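Local coordinates for protein monooxygenase (Agrobacterium tumefaciens, PDB 2I7G) that probably catalyses flavin-dependent oxidation by molecular oxygen, as a TIM-barrel member of the luciferase-like monooxygenases, with its substrate not established, at residues A100-S105 and A127-G132; R111-F116 and R183-R188; D151-E156 and G174-A179; V196-G201 and M213-A218; L235-A240 and L250-N255. All blocks are in the same frame, centred on the assembly; numbering follows the deposited sequence. Where two conformers were deposited one is given.

Contact 1: A100-S105 and A127-G132; sequences AVSVLS and AEIMAG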
# COMPACT_ATOMS: atom_id res chain seq x y z
N ALA B 100 -7.97 -1.49 -11.14
CA ALA B 100 -8.74 -1.37 -12.39
C ALA B 100 -8.18 -0.18 -13.20
O ALA B 100 -8.89 0.78 -13.43
CB ALA B 100 -10.28 -1.17 -12.06
N VAL B 101 -6.89 -0.22 -13.58
CA VAL B 101 -6.06 -1.44 -13.61
C VAL B 101 -4.74 -1.18 -12.90
O VAL B 101 -4.39 -0.02 -12.60
CB VAL B 101 -5.70 -1.88 -15.09
CG1 VAL B 101 -6.98 -2.02 -15.89
CG2 VAL B 101 -4.78 -0.84 -15.76
N SER B 102 -4.05 -2.26 -12.59
CA SER B 102 -2.63 -2.27 -12.22
C SER B 102 -1.87 -2.26 -13.56
O SER B 102 -2.08 -3.14 -14.39
CB SER B 102 -2.31 -3.55 -11.46
OG SER B 102 -2.80 -3.51 -10.13
N VAL B 103 -1.02 -1.26 -13.79
CA VAL B 103 -0.21 -1.24 -15.04
C VAL B 103 1.00 -2.16 -14.75
O VAL B 103 2.13 -1.72 -14.43
CB VAL B 103 0.19 0.19 -15.47
CG1 VAL B 103 0.96 0.14 -16.81
CG2 VAL B 103 -1.09 1.07 -15.60
N LEU B 104 0.74 -3.45 -14.86
CA LEU B 104 1.69 -4.44 -14.39
C LEU B 104 3.06 -4.35 -15.12
O LEU B 104 4.11 -4.58 -14.49
CB LEU B 104 1.06 -5.83 -14.56
CG LEU B 104 1.94 -6.98 -14.06
CD1 LEU B 104 2.24 -6.82 -12.53
CD2 LEU B 104 1.21 -8.32 -14.36
N SER B 105 3.03 -4.05 -16.42
CA SER B 105 4.26 -4.02 -17.23
C SER B 105 5.35 -3.14 -16.63
O SER B 105 6.53 -3.45 -16.77
CB SER B 105 3.99 -3.55 -18.66
OG SER B 105 3.22 -4.50 -19.35
N ALA B 127 -9.52 -9.33 -1.96
CA ALA B 127 -8.67 -8.63 -2.94
C ALA B 127 -8.62 -9.31 -4.32
O ALA B 127 -8.72 -10.56 -4.42
CB ALA B 127 -7.20 -8.41 -2.40
N GLU B 128 -8.41 -8.47 -5.34
CA GLU B 128 -8.17 -8.94 -6.71
C GLU B 128 -7.25 -7.95 -7.41
O GLU B 128 -7.12 -6.75 -7.01
CB GLU B 128 -9.50 -9.04 -7.52
CG GLU B 128 -10.60 -9.86 -6.88
CD GLU B 128 -11.80 -10.01 -7.79
OE1 GLU B 128 -11.83 -9.36 -8.87
OE2 GLU B 128 -12.71 -10.76 -7.39
N ILE B 129 -6.59 -8.47 -8.45
CA ILE B 129 -5.73 -7.64 -9.31
C ILE B 129 -6.34 -7.66 -10.71
O ILE B 129 -6.67 -8.74 -11.22
CB ILE B 129 -4.29 -8.23 -9.40
CG1 ILE B 129 -3.62 -8.22 -8.01
CG2 ILE B 129 -3.48 -7.43 -10.46
CD1 ILE B 129 -2.32 -9.13 -7.93
N MSE B 130 -6.51 -6.48 -11.32
CA MSE B 130 -6.86 -6.43 -12.75
C MSE B 130 -5.69 -5.78 -13.47
O MSE B 130 -5.40 -4.59 -13.26
CB MSE B 130 -8.17 -5.67 -12.99
CG MSE B 130 -8.52 -5.62 -14.46
SE MSE B 130 -9.97 -4.30 -14.79
CE MSE B 130 -11.12 -4.60 -13.24
N ALA B 131 -4.97 -6.59 -14.24
CA ALA B 131 -3.75 -6.12 -14.88
C ALA B 131 -4.07 -5.67 -16.31
O ALA B 131 -4.80 -6.35 -17.05
CB ALA B 131 -2.73 -7.21 -14.91
N GLY B 132 -3.51 -4.55 -16.71
CA GLY B 132 -3.69 -4.10 -18.08
C GLY B 132 -2.75 -2.99 -18.49
O GLY B 132 -1.89 -2.54 -17.72
O HOH W 1 0.71 -3.31 -18.22
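Val101 and Met130, the latter present as selenomethionine, lay their side chains across each other at about a right angle, Val101 CG1 meeting Met130 SE at 3.9 Å. With CG anti to the backbone N (chi1 180°), Met130 runs out nearly straight until a bend about the CG-SE bond swings its methyl round to Ala100, where Met130 CE touches Ala100 CB at 3.7 Å. The other branch of Val101, CG2, lies beside the bare backbone of Gly132, 3.9 Å from Gly132 O. The peptide between Ala100 and Val101 is cis, without a proline. Bacterial luciferase and its relatives carry a non-proline cis peptide close to the flavin, and the position here, just past barrel strand 96-99, is consistent with that feature. Beyond it the backbones join in a single bridge: Ser102 N donates to Met130 O (2.8 Å), and Gly132 N donates to Ser102 O (3.1 Å). Ser102 OG turns to Ser99 OG; across the contact it lies 4.0 Å from Ile129 CG2. Further along, Leu104 CB rests against Ala131 CB at 4.0 Å, and a water accepts from Ser105 N while donating to Gly132 O, carrying the link into the 3-10 turn.

Contact 2: R111-F116 and R183-R188; sequences RVFQQF and RGVYPR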
# COMPACT_ATOMS: atom_id res chain seq x y z
N ARG B 111 6.38 -7.14 -5.78
CA ARG B 111 5.75 -6.09 -4.96
C ARG B 111 4.24 -6.06 -5.11
O ARG B 111 3.53 -5.93 -4.11
CB ARG B 111 6.31 -4.68 -5.27
CG ARG B 111 7.81 -4.57 -5.12
CD ARG B 111 8.21 -4.64 -3.64
NE ARG B 111 9.64 -4.27 -3.52
CZ ARG B 111 10.30 -4.20 -2.38
NH1 ARG B 111 9.70 -4.47 -1.24
NH2 ARG B 111 11.59 -3.86 -2.39
N VAL B 112 3.76 -6.16 -6.35
CA VAL B 112 2.33 -6.14 -6.60
C VAL B 112 1.69 -7.30 -5.83
O VAL B 112 0.70 -7.11 -5.11
CB VAL B 112 2.05 -6.22 -8.12
CG1 VAL B 112 0.54 -6.49 -8.36
CG2 VAL B 112 2.54 -4.87 -8.78
N PHE B 113 2.26 -8.49 -5.95
CA PHE B 113 1.70 -9.63 -5.25
C PHE B 113 1.68 -9.41 -3.74
O PHE B 113 0.70 -9.71 -3.08
CB PHE B 113 2.45 -10.92 -5.58
CG PHE B 113 1.85 -12.15 -4.93
CD1 PHE B 113 0.66 -12.71 -5.42
CD2 PHE B 113 2.44 -12.71 -3.83
CE1 PHE B 113 0.09 -13.85 -4.80
CE2 PHE B 113 1.89 -13.87 -3.24
CZ PHE B 113 0.71 -14.42 -3.72
N GLN B 114 2.78 -8.89 -3.20
CA GLN B 114 2.87 -8.65 -1.74
C GLN B 114 1.86 -7.61 -1.28
O GLN B 114 1.19 -7.78 -0.24
CB GLN B 114 4.30 -8.21 -1.35
CG GLN B 114 5.32 -9.35 -1.51
CD GLN B 114 6.70 -8.91 -1.13
OE1 GLN B 114 7.15 -7.82 -1.49
NE2 GLN B 114 7.40 -9.77 -0.41
N GLN B 115 1.72 -6.55 -2.06
CA GLN B 115 0.76 -5.50 -1.71
C GLN B 115 -0.69 -6.01 -1.73
O GLN B 115 -1.44 -5.84 -0.75
CB GLN B 115 0.95 -4.29 -2.63
CG GLN B 115 2.29 -3.52 -2.40
CD GLN B 115 2.70 -2.76 -3.67
OE1 GLN B 115 1.89 -2.57 -4.58
NE2 GLN B 115 3.97 -2.36 -3.75
N PHE B 116 -1.07 -6.71 -2.79
CA PHE B 116 -2.45 -7.21 -2.88
C PHE B 116 -2.70 -8.40 -1.93
O PHE B 116 -3.83 -8.56 -1.46
CB PHE B 116 -2.83 -7.53 -4.31
CG PHE B 116 -3.13 -6.31 -5.12
CD1 PHE B 116 -4.45 -5.84 -5.23
CD2 PHE B 116 -2.10 -5.59 -5.73
CE1 PHE B 116 -4.72 -4.63 -5.98
CE2 PHE B 116 -2.36 -4.42 -6.51
CZ PHE B 116 -3.68 -3.94 -6.61
N ARG B 183 13.03 -18.71 -3.86
CA ARG B 183 12.76 -17.78 -2.75
C ARG B 183 11.26 -17.77 -2.39
O ARG B 183 10.40 -17.80 -3.28
CB ARG B 183 13.15 -16.35 -3.11
CG ARG B 183 14.60 -16.17 -3.63
CD ARG B 183 15.65 -16.77 -2.68
NE ARG B 183 15.69 -16.17 -1.34
CZ ARG B 183 16.49 -16.61 -0.36
NH1 ARG B 183 16.47 -16.01 0.84
NH2 ARG B 183 17.30 -17.67 -0.55
N GLY B 184 10.96 -17.70 -1.10
CA GLY B 184 9.56 -17.54 -0.65
C GLY B 184 9.10 -16.09 -0.76
O GLY B 184 9.90 -15.16 -0.53
N VAL B 185 7.82 -15.88 -1.07
CA VAL B 185 7.26 -14.53 -1.18
C VAL B 185 6.14 -14.39 -0.17
O VAL B 185 5.17 -15.15 -0.21
CB VAL B 185 6.76 -14.19 -2.61
CG1 VAL B 185 6.15 -12.77 -2.64
CG2 VAL B 185 7.96 -14.30 -3.60
N TYR B 186 6.28 -13.42 0.74
CA TYR B 186 5.40 -13.32 1.92
C TYR B 186 4.78 -11.90 1.99
O TYR B 186 5.37 -10.93 1.48
CB TYR B 186 6.23 -13.60 3.21
CG TYR B 186 6.84 -14.97 3.13
CD1 TYR B 186 6.04 -16.11 3.25
CD2 TYR B 186 8.19 -15.12 2.78
CE1 TYR B 186 6.59 -17.40 3.10
CE2 TYR B 186 8.76 -16.41 2.64
CZ TYR B 186 7.95 -17.52 2.77
OH TYR B 186 8.54 -18.75 2.59
N PRO B 187 3.61 -11.74 2.65
CA PRO B 187 2.84 -12.80 3.28
C PRO B 187 1.96 -13.52 2.26
O PRO B 187 1.62 -12.95 1.20
CB PRO B 187 1.93 -12.04 4.27
CG PRO B 187 1.63 -10.75 3.56
CD PRO B 187 2.96 -10.42 2.83
N ARG B 188 1.59 -14.76 2.58
CA ARG B 188 0.67 -15.50 1.71
C ARG B 188 -0.75 -14.94 1.89
O ARG B 188 -1.11 -14.52 3.00
CB ARG B 188 0.69 -17.01 2.05
CG ARG B 188 2.09 -17.65 1.98
CD ARG B 188 2.78 -17.26 0.67
NE ARG B 188 2.05 -17.74 -0.51
CZ ARG B 188 2.40 -17.46 -1.77
NH1 ARG B 188 3.43 -16.64 -2.03
NH2 ARG B 188 1.69 -18.01 -2.77
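The guanidinium of Arg188 offers one face to Phe113 CZ, but the two planes are 37° apart, so the groups meet on a slant and do not stack flat. Arg188 NH1 comes nearest, 3.4 Å from Phe113 CE2, reaching the ring obliquely. At the edge of the phenyl ring, near its plane, sits Val185 CG1, 3.9 Å from Phe113 CD2. The guanidinium is fixed by Arg188 NH1 donating to Val185 O within its own plane at 2.9 Å, and Arg188 NH2 binds Leu164 O. Bends in the middle of the Arg188 chain fold it back on its own segment to make that bond to Val185. Gln114 works differently. Its chain is extended beyond CG, which packs on Val185 CG1 at 3.7 Å, and its amide end gives a weak, bent bond from Gln114 NE2 to Tyr186 O (3.0 Å, 126°). That carbonyl belongs to the cis peptide joining Tyr186 to Pro187, and is also hydrogen-bonded by Ser79 of the second subunit. Thus the loop leaving strand 183-184 is pressed on barrel helix 109-122, with Leu161 and Leu164 of helix 150-166 closing over Phe113 and the other subunit packing alongside Gln114 and Pro187.

Contact 3: D151-E156 and G174-A179; sequences DVLFAE and GTKHPA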
# COMPACT_ATOMS: atom_id res chain seq x y z
N ASP B 151 4.96 -5.53 -24.78
CA ASP B 151 4.42 -6.89 -24.93
C ASP B 151 5.23 -7.92 -24.11
O ASP B 151 4.65 -8.76 -23.42
CB ASP B 151 4.39 -7.31 -26.41
CG ASP B 151 3.28 -6.64 -27.20
OD1 ASP B 151 2.44 -5.92 -26.65
OD2 ASP B 151 3.24 -6.86 -28.44
N VAL B 152 6.56 -7.85 -24.20
CA VAL B 152 7.42 -8.79 -23.45
C VAL B 152 7.36 -8.47 -21.96
O VAL B 152 7.32 -9.39 -21.14
CB VAL B 152 8.89 -8.82 -23.96
CG1 VAL B 152 9.71 -9.81 -23.14
CG2 VAL B 152 8.91 -9.25 -25.42
N LEU B 153 7.33 -7.19 -21.61
CA LEU B 153 7.19 -6.81 -20.18
C LEU B 153 5.90 -7.37 -19.60
O LEU B 153 5.89 -7.92 -18.50
CB LEU B 153 7.20 -5.30 -19.98
CG LEU B 153 8.56 -4.60 -20.15
CD1 LEU B 153 8.29 -3.12 -20.38
CD2 LEU B 153 9.45 -4.83 -18.93
N PHE B 154 4.81 -7.24 -20.34
CA PHE B 154 3.53 -7.71 -19.84
C PHE B 154 3.51 -9.22 -19.76
O PHE B 154 3.10 -9.76 -18.74
CB PHE B 154 2.37 -7.20 -20.68
CG PHE B 154 1.03 -7.45 -20.06
CD1 PHE B 154 0.60 -6.71 -18.93
CD2 PHE B 154 0.21 -8.44 -20.56
CE1 PHE B 154 -0.69 -6.94 -18.36
CE2 PHE B 154 -1.08 -8.68 -19.99
CZ PHE B 154 -1.51 -7.94 -18.91
N ALA B 155 3.99 -9.88 -20.80
CA ALA B 155 3.99 -11.34 -20.84
C ALA B 155 4.81 -11.93 -19.69
O ALA B 155 4.33 -12.81 -18.97
CB ALA B 155 4.53 -11.83 -22.16
N GLU B 156 6.02 -11.43 -19.50
CA GLU B 156 6.92 -12.01 -18.49
C GLU B 156 6.39 -11.69 -17.10
O GLU B 156 6.38 -12.54 -16.22
CB GLU B 156 8.34 -11.46 -18.64
CG GLU B 156 9.07 -12.04 -19.86
CD GLU B 156 10.56 -11.79 -19.83
OE1 GLU B 156 11.06 -11.26 -18.81
OE2 GLU B 156 11.24 -12.12 -20.84
N GLY B 174 13.64 -14.75 -16.69
CA GLY B 174 13.15 -14.17 -17.94
C GLY B 174 14.20 -13.24 -18.50
O GLY B 174 15.40 -13.39 -18.21
N THR B 175 13.76 -12.28 -19.30
CA THR B 175 14.68 -11.35 -19.96
C THR B 175 14.52 -9.90 -19.48
O THR B 175 15.42 -9.09 -19.68
CB THR B 175 14.53 -11.39 -21.51
OG1 THR B 175 13.29 -10.78 -21.88
CG2 THR B 175 14.55 -12.82 -22.04
N LYS B 176 13.37 -9.58 -18.88
CA LYS B 176 13.03 -8.20 -18.52
C LYS B 176 12.80 -8.01 -17.02
O LYS B 176 12.23 -7.00 -16.59
CB LYS B 176 11.76 -7.72 -19.28
CG LYS B 176 11.83 -7.71 -20.79
CD LYS B 176 13.00 -6.89 -21.30
CE LYS B 176 12.75 -6.38 -22.71
NZ LYS B 176 14.04 -6.00 -23.35
N HIS B 177 13.20 -9.00 -16.22
CA HIS B 177 13.03 -8.97 -14.77
C HIS B 177 14.11 -9.87 -14.17
O HIS B 177 14.43 -10.92 -14.74
CB HIS B 177 11.62 -9.44 -14.37
CG HIS B 177 11.31 -9.31 -12.90
ND1 HIS B 177 11.79 -10.19 -11.95
CD2 HIS B 177 10.57 -8.40 -12.21
CE1 HIS B 177 11.36 -9.84 -10.75
NE2 HIS B 177 10.63 -8.75 -10.88
N PRO B 178 14.71 -9.46 -13.03
CA PRO B 178 15.71 -10.35 -12.42
C PRO B 178 15.19 -11.76 -12.07
O PRO B 178 13.99 -11.94 -11.79
CB PRO B 178 16.15 -9.59 -11.15
CG PRO B 178 15.75 -8.17 -11.41
CD PRO B 178 14.53 -8.21 -12.26
N ALA B 179 16.10 -12.73 -12.07
CA ALA B 179 15.78 -14.11 -11.72
C ALA B 179 15.41 -14.23 -10.24
O ALA B 179 15.88 -13.46 -9.39
CB ALA B 179 16.95 -15.03 -12.06
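Both oxygens of Glu156 are held by the loop facing it. Glu156 OE1 accepts from Lys176 N at 2.9 Å, the donor arriving on the syn side but 25° out of the carboxylate plane, while Glu156 OE2 accepts from Thr175 OG1 at 2.7 Å, again syn. Between these, Thr175 N straddles the carboxylate with two weak bonds, 2.9 Å to Glu156 OE1 and 3.0 Å to Glu156 OE2. The hydroxyl is delivered by chi1 of 71°, which puts Thr175 OG1 between its own backbone N and carbonyl carbon, and the extended Glu156 chain spans the gap from the helix. Gly174 CA lies close to the carboxylate as well. Next out, Leu153 CD2 packs on Lys176 CB at 3.7 Å and Val152 CG1 on Lys176 CG at 3.8 Å. In the outer shell His177 ND1 donates to Pro178 O, and its NE2 side is bonded to Asp108 OD1. The whole is a helix-borne carboxylate gripping the tip of a beta hairpin, the 169-172 and 180-181 pair of the small antiparallel sheet beside the barrel.

Contact 4: V196-G201 and M213-A218; sequences VWIAVG and MGLPVA. With SO4 (sulfate ion), chain E.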
# COMPACT_ATOMS: atom_id res chain seq x y z
N VAL B 196 -6.73 -12.88 -10.61
CA VAL B 196 -6.05 -11.98 -11.53
C VAL B 196 -6.90 -11.92 -12.81
O VAL B 196 -7.16 -12.96 -13.44
CB VAL B 196 -4.63 -12.45 -11.84
CG1 VAL B 196 -4.01 -11.55 -12.94
CG2 VAL B 196 -3.78 -12.41 -10.55
N TRP B 197 -7.39 -10.73 -13.10
CA TRP B 197 -8.15 -10.44 -14.33
C TRP B 197 -7.25 -9.70 -15.30
O TRP B 197 -6.38 -8.94 -14.88
CB TRP B 197 -9.34 -9.50 -14.02
CG TRP B 197 -10.47 -10.18 -13.30
CD1 TRP B 197 -10.46 -10.66 -12.00
CD2 TRP B 197 -11.78 -10.41 -13.81
NE1 TRP B 197 -11.69 -11.20 -11.71
CE2 TRP B 197 -12.52 -11.05 -12.79
CE3 TRP B 197 -12.40 -10.18 -15.05
CZ2 TRP B 197 -13.85 -11.46 -12.97
CZ3 TRP B 197 -13.73 -10.57 -15.23
CH2 TRP B 197 -14.43 -11.20 -14.18
N ILE B 198 -7.49 -9.87 -16.59
CA ILE B 198 -6.79 -9.15 -17.62
C ILE B 198 -7.76 -8.11 -18.23
O ILE B 198 -8.81 -8.47 -18.78
CB ILE B 198 -6.25 -10.11 -18.71
CG1 ILE B 198 -5.32 -11.16 -18.10
CG2 ILE B 198 -5.56 -9.31 -19.84
CD1 ILE B 198 -4.21 -10.63 -17.23
N ALA B 199 -7.38 -6.85 -18.14
CA ALA B 199 -8.14 -5.77 -18.80
C ALA B 199 -7.73 -5.68 -20.26
O ALA B 199 -6.53 -5.66 -20.59
CB ALA B 199 -7.91 -4.42 -18.09
N VAL B 200 -8.72 -5.62 -21.14
CA VAL B 200 -8.48 -5.56 -22.58
C VAL B 200 -9.30 -4.40 -23.16
O VAL B 200 -10.39 -4.08 -22.65
CB VAL B 200 -8.79 -6.92 -23.25
CG1 VAL B 200 -7.90 -8.01 -22.66
CG2 VAL B 200 -10.28 -7.33 -23.08
N GLY B 201 -8.78 -3.77 -24.22
CA GLY B 201 -9.47 -2.64 -24.85
C GLY B 201 -10.14 -2.95 -26.18
O GLY B 201 -10.80 -2.09 -26.78
N MSE B 213 -4.79 -18.50 -22.06
CA MSE B 213 -4.23 -18.65 -20.72
C MSE B 213 -5.29 -18.94 -19.66
O MSE B 213 -4.96 -19.14 -18.49
CB MSE B 213 -3.49 -17.38 -20.34
CG MSE B 213 -2.21 -17.16 -21.14
SE MSE B 213 -1.36 -15.49 -20.61
CE MSE B 213 -2.85 -14.26 -20.65
N GLY B 214 -6.55 -18.92 -20.07
CA GLY B 214 -7.65 -19.29 -19.21
C GLY B 214 -7.86 -18.30 -18.07
O GLY B 214 -8.27 -18.70 -16.99
N LEU B 215 -7.57 -17.01 -18.30
CA LEU B 215 -7.74 -15.96 -17.28
C LEU B 215 -9.03 -15.17 -17.54
O LEU B 215 -9.41 -15.02 -18.71
CB LEU B 215 -6.57 -14.99 -17.32
CG LEU B 215 -5.24 -15.68 -16.92
CD1 LEU B 215 -4.12 -14.74 -17.22
CD2 LEU B 215 -5.29 -15.95 -15.44
N PRO B 216 -9.74 -14.72 -16.49
CA PRO B 216 -10.92 -13.86 -16.69
C PRO B 216 -10.50 -12.55 -17.38
O PRO B 216 -9.36 -12.10 -17.21
CB PRO B 216 -11.40 -13.52 -15.26
CG PRO B 216 -10.59 -14.37 -14.33
CD PRO B 216 -9.45 -14.99 -15.07
N VAL B 217 -11.41 -12.00 -18.17
CA VAL B 217 -11.11 -10.81 -18.96
C VAL B 217 -12.13 -9.71 -18.68
O VAL B 217 -13.34 -9.98 -18.48
CB VAL B 217 -11.03 -11.08 -20.49
CG1 VAL B 217 -9.81 -11.96 -20.79
CG2 VAL B 217 -12.32 -11.75 -21.03
N ALA B 218 -11.65 -8.47 -18.66
CA ALA B 218 -12.55 -7.31 -18.48
C ALA B 218 -12.37 -6.42 -19.70
O ALA B 218 -11.28 -5.89 -19.92
CB ALA B 218 -12.17 -6.54 -17.20
S SO4 E . -5.17 -3.78 -25.06
O1 SO4 E . -4.57 -3.40 -23.78
O2 SO4 E . -6.28 -4.70 -24.90
O3 SO4 E . -5.64 -2.57 -25.75
O4 SO4 E . -4.10 -4.43 -25.83
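Ile198 pairs with Val217 and Ala199 with Ala218 in parallel register. Three fairly straight hydrogen bonds alternate along the pair: Ile198 N to Pro216 O at 3.0 Å, Ala218 N to Ile198 O at 2.8 Å, and Val200 N to Ala218 O at 2.8 Å. The indole of Trp197 then reaches over the start of the partner strand. Pro216 CB sits above the centre of its six-membered ring, 3.4 Å from the centroid and 12° off the normal, a CH-pi contact over the face. Val217 O instead lies at the ring's edge, in its plane, 3.3 Å from Trp197 CZ3. These two strands belong to a beta-alpha-beta crossover of the TIM barrel through helix 204-212, whose end turns back in a Schellman motif at Gly214, where phi is positive. Ile198 and Val217 point to the helix-covered side, and Ile198 CG1 meets Leu215 CD1 there at 3.9 Å. Ala199 and Ala218 face the other way, where Met130 packs on both. Past the strand's C-terminal end, Gly201 N donates to sulfate O2 at 2.8 Å, an ion that Ser206 OG also binds. It probably came from the crystallisation liquor, though it may mark an anion pocket, since many flavin-binding barrels hold the cofactor phosphate at this end.

Contact 5: L235-A240 and L250-N255; sequences LYHEAA and LRTSIN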
# COMPACT_ATOMS: atom_id res chain seq x y z
N LEU B 235 -13.96 -14.50 -29.58
CA LEU B 235 -12.57 -14.78 -29.77
C LEU B 235 -11.90 -15.28 -28.49
O LEU B 235 -11.09 -16.20 -28.53
CB LEU B 235 -11.89 -13.52 -30.26
CG LEU B 235 -10.43 -13.53 -30.65
CD1 LEU B 235 -10.20 -14.47 -31.85
CD2 LEU B 235 -10.12 -12.09 -31.03
N TYR B 236 -12.25 -14.65 -27.35
CA TYR B 236 -11.83 -15.13 -26.03
C TYR B 236 -12.19 -16.62 -25.82
O TYR B 236 -11.34 -17.43 -25.47
CB TYR B 236 -12.56 -14.26 -24.99
CG TYR B 236 -12.37 -14.66 -23.57
CD1 TYR B 236 -11.11 -14.62 -22.98
CD2 TYR B 236 -13.47 -15.07 -22.80
CE1 TYR B 236 -10.92 -14.98 -21.62
CE2 TYR B 236 -13.30 -15.45 -21.47
CZ TYR B 236 -12.02 -15.39 -20.88
OH TYR B 236 -11.86 -15.72 -19.56
N HIS B 237 -13.46 -16.95 -26.01
CA HIS B 237 -13.93 -18.33 -25.80
C HIS B 237 -13.33 -19.30 -26.80
O HIS B 237 -13.02 -20.44 -26.45
CB HIS B 237 -15.47 -18.39 -25.82
CG HIS B 237 -16.12 -17.63 -24.70
ND1 HIS B 237 -15.92 -17.96 -23.37
CD2 HIS B 237 -16.97 -16.58 -24.70
CE1 HIS B 237 -16.60 -17.12 -22.61
NE2 HIS B 237 -17.24 -16.27 -23.39
N GLU B 238 -13.15 -18.85 -28.05
CA GLU B 238 -12.57 -19.72 -29.10
C GLU B 238 -11.09 -19.98 -28.81
O GLU B 238 -10.62 -21.11 -28.94
CB GLU B 238 -12.79 -19.11 -30.49
CG GLU B 238 -12.18 -19.86 -31.67
CD GLU B 238 -12.86 -21.19 -32.00
OE1 GLU B 238 -13.87 -21.57 -31.33
OE2 GLU B 238 -12.38 -21.86 -32.94
N ALA B 239 -10.36 -18.95 -28.39
CA ALA B 239 -8.98 -19.13 -27.97
C ALA B 239 -8.90 -20.10 -26.80
O ALA B 239 -8.02 -20.97 -26.75
CB ALA B 239 -8.34 -17.82 -27.62
N ALA B 240 -9.86 -19.99 -25.88
CA ALA B 240 -9.90 -20.90 -24.73
C ALA B 240 -10.23 -22.33 -25.21
O ALA B 240 -9.55 -23.27 -24.81
CB ALA B 240 -10.92 -20.42 -23.71
N LEU B 250 -13.24 -19.46 -16.98
CA LEU B 250 -13.45 -18.28 -17.79
C LEU B 250 -14.50 -17.39 -17.14
O LEU B 250 -15.57 -17.86 -16.70
CB LEU B 250 -13.81 -18.66 -19.23
CG LEU B 250 -12.90 -19.72 -19.89
CD1 LEU B 250 -13.41 -20.06 -21.28
CD2 LEU B 250 -11.44 -19.25 -19.90
N ARG B 251 -14.18 -16.11 -17.05
CA ARG B 251 -15.10 -15.09 -16.52
C ARG B 251 -14.95 -13.88 -17.41
O ARG B 251 -13.85 -13.61 -17.91
CB ARG B 251 -14.77 -14.69 -15.06
CG ARG B 251 -14.71 -15.83 -14.02
CD ARG B 251 -16.09 -16.16 -13.48
NE ARG B 251 -16.05 -17.25 -12.51
CZ ARG B 251 -16.20 -18.54 -12.81
NH1 ARG B 251 -16.14 -19.45 -11.85
NH2 ARG B 251 -16.41 -18.92 -14.06
N THR B 252 -16.04 -13.16 -17.63
CA THR B 252 -15.98 -11.95 -18.43
C THR B 252 -16.64 -10.80 -17.69
O THR B 252 -17.64 -10.97 -16.96
CB THR B 252 -16.63 -12.15 -19.82
OG1 THR B 252 -17.99 -12.56 -19.64
CG2 THR B 252 -15.87 -13.25 -20.67
N SER B 253 -16.11 -9.61 -17.91
CA SER B 253 -16.69 -8.40 -17.36
C SER B 253 -16.76 -7.38 -18.51
O SER B 253 -15.94 -7.39 -19.47
CB SER B 253 -15.76 -7.84 -16.25
OG SER B 253 -16.35 -6.69 -15.68
N ILE B 254 -17.71 -6.46 -18.40
CA ILE B 254 -17.63 -5.24 -19.21
C ILE B 254 -17.43 -4.04 -18.29
O ILE B 254 -18.04 -3.95 -17.21
CB ILE B 254 -18.81 -5.07 -20.20
CG1 ILE B 254 -20.14 -4.81 -19.45
CG2 ILE B 254 -18.88 -6.29 -21.21
CD1 ILE B 254 -21.36 -4.58 -20.38
N ASN B 255 -16.55 -3.14 -18.71
CA ASN B 255 -16.19 -1.96 -17.93
C ASN B 255 -16.66 -0.75 -18.75
O ASN B 255 -16.18 -0.55 -19.85
CB ASN B 255 -14.67 -1.87 -17.79
CG ASN B 255 -14.08 -2.98 -16.94
OD1 ASN B 255 -14.76 -3.88 -16.46
ND2 ASN B 255 -12.75 -2.91 -16.76
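Tyr236 OH is gripped by two backbone groups: Arg251 N gives it a weak hydrogen bond (3.4 Å, 139°), and it is bonded more strongly to Leu215 O. The phenol gets there because Tyr236 leaves the helix with CG anti to its backbone N (chi1 175°) and heads toward the 250-255 segment, so that the hydroxyl ends beside Leu250 and Arg251. Leu250 comes the opposite way and slides past it, Leu250 CB lying 3.9 Å from Tyr236 CE2. Farther out, Leu250 CD1 reaches the helix surface and presses on Ala240 CB at 3.5 Å, tighter than usual for two carbons. The same methyl group meets the edge of the His237 imidazole, 3.9 Å from His237 ND1. On the strand side, the methyl of Thr252 fits beside the phenol, Thr252 CG2 being 3.5 Å from Tyr236 CE2. Helix 230-242 is thereby seated against strand 252-260, the closing half of a beta-alpha-beta unit that starts at strand 217-220. Chemically, the joint is mostly hydrocarbon, with one phenolic oxygen shared, unequally, between the backbones leading into two adjacent strands; these bonds are likely to fix the hydroxyl while the hydrocarbon packing holds the ring.

From the N terminus, contact 1 closes first, bringing 100-105 back to 127-132 around helix 109-122. Contact 2 opens within that span and closes beyond it at 183-188, so the two cross, and Phe116 packs on Ile129 where they touch. Contact 3 opens and closes between the segments of contact 2, joining helix 150-166 to the loop between two strands of the small antiparallel sheet; both reach the second subunit. Contacts 4 and 5 follow in series as short barrel loops, their centres about 7 Å apart. Strands 127-131, 196-200, 217-220 and 252-260 run side by side through contacts 1, 4 and 5, while contacts 2 and 3 join helices 109-122 and 150-166 to the excursion carrying that small sheet.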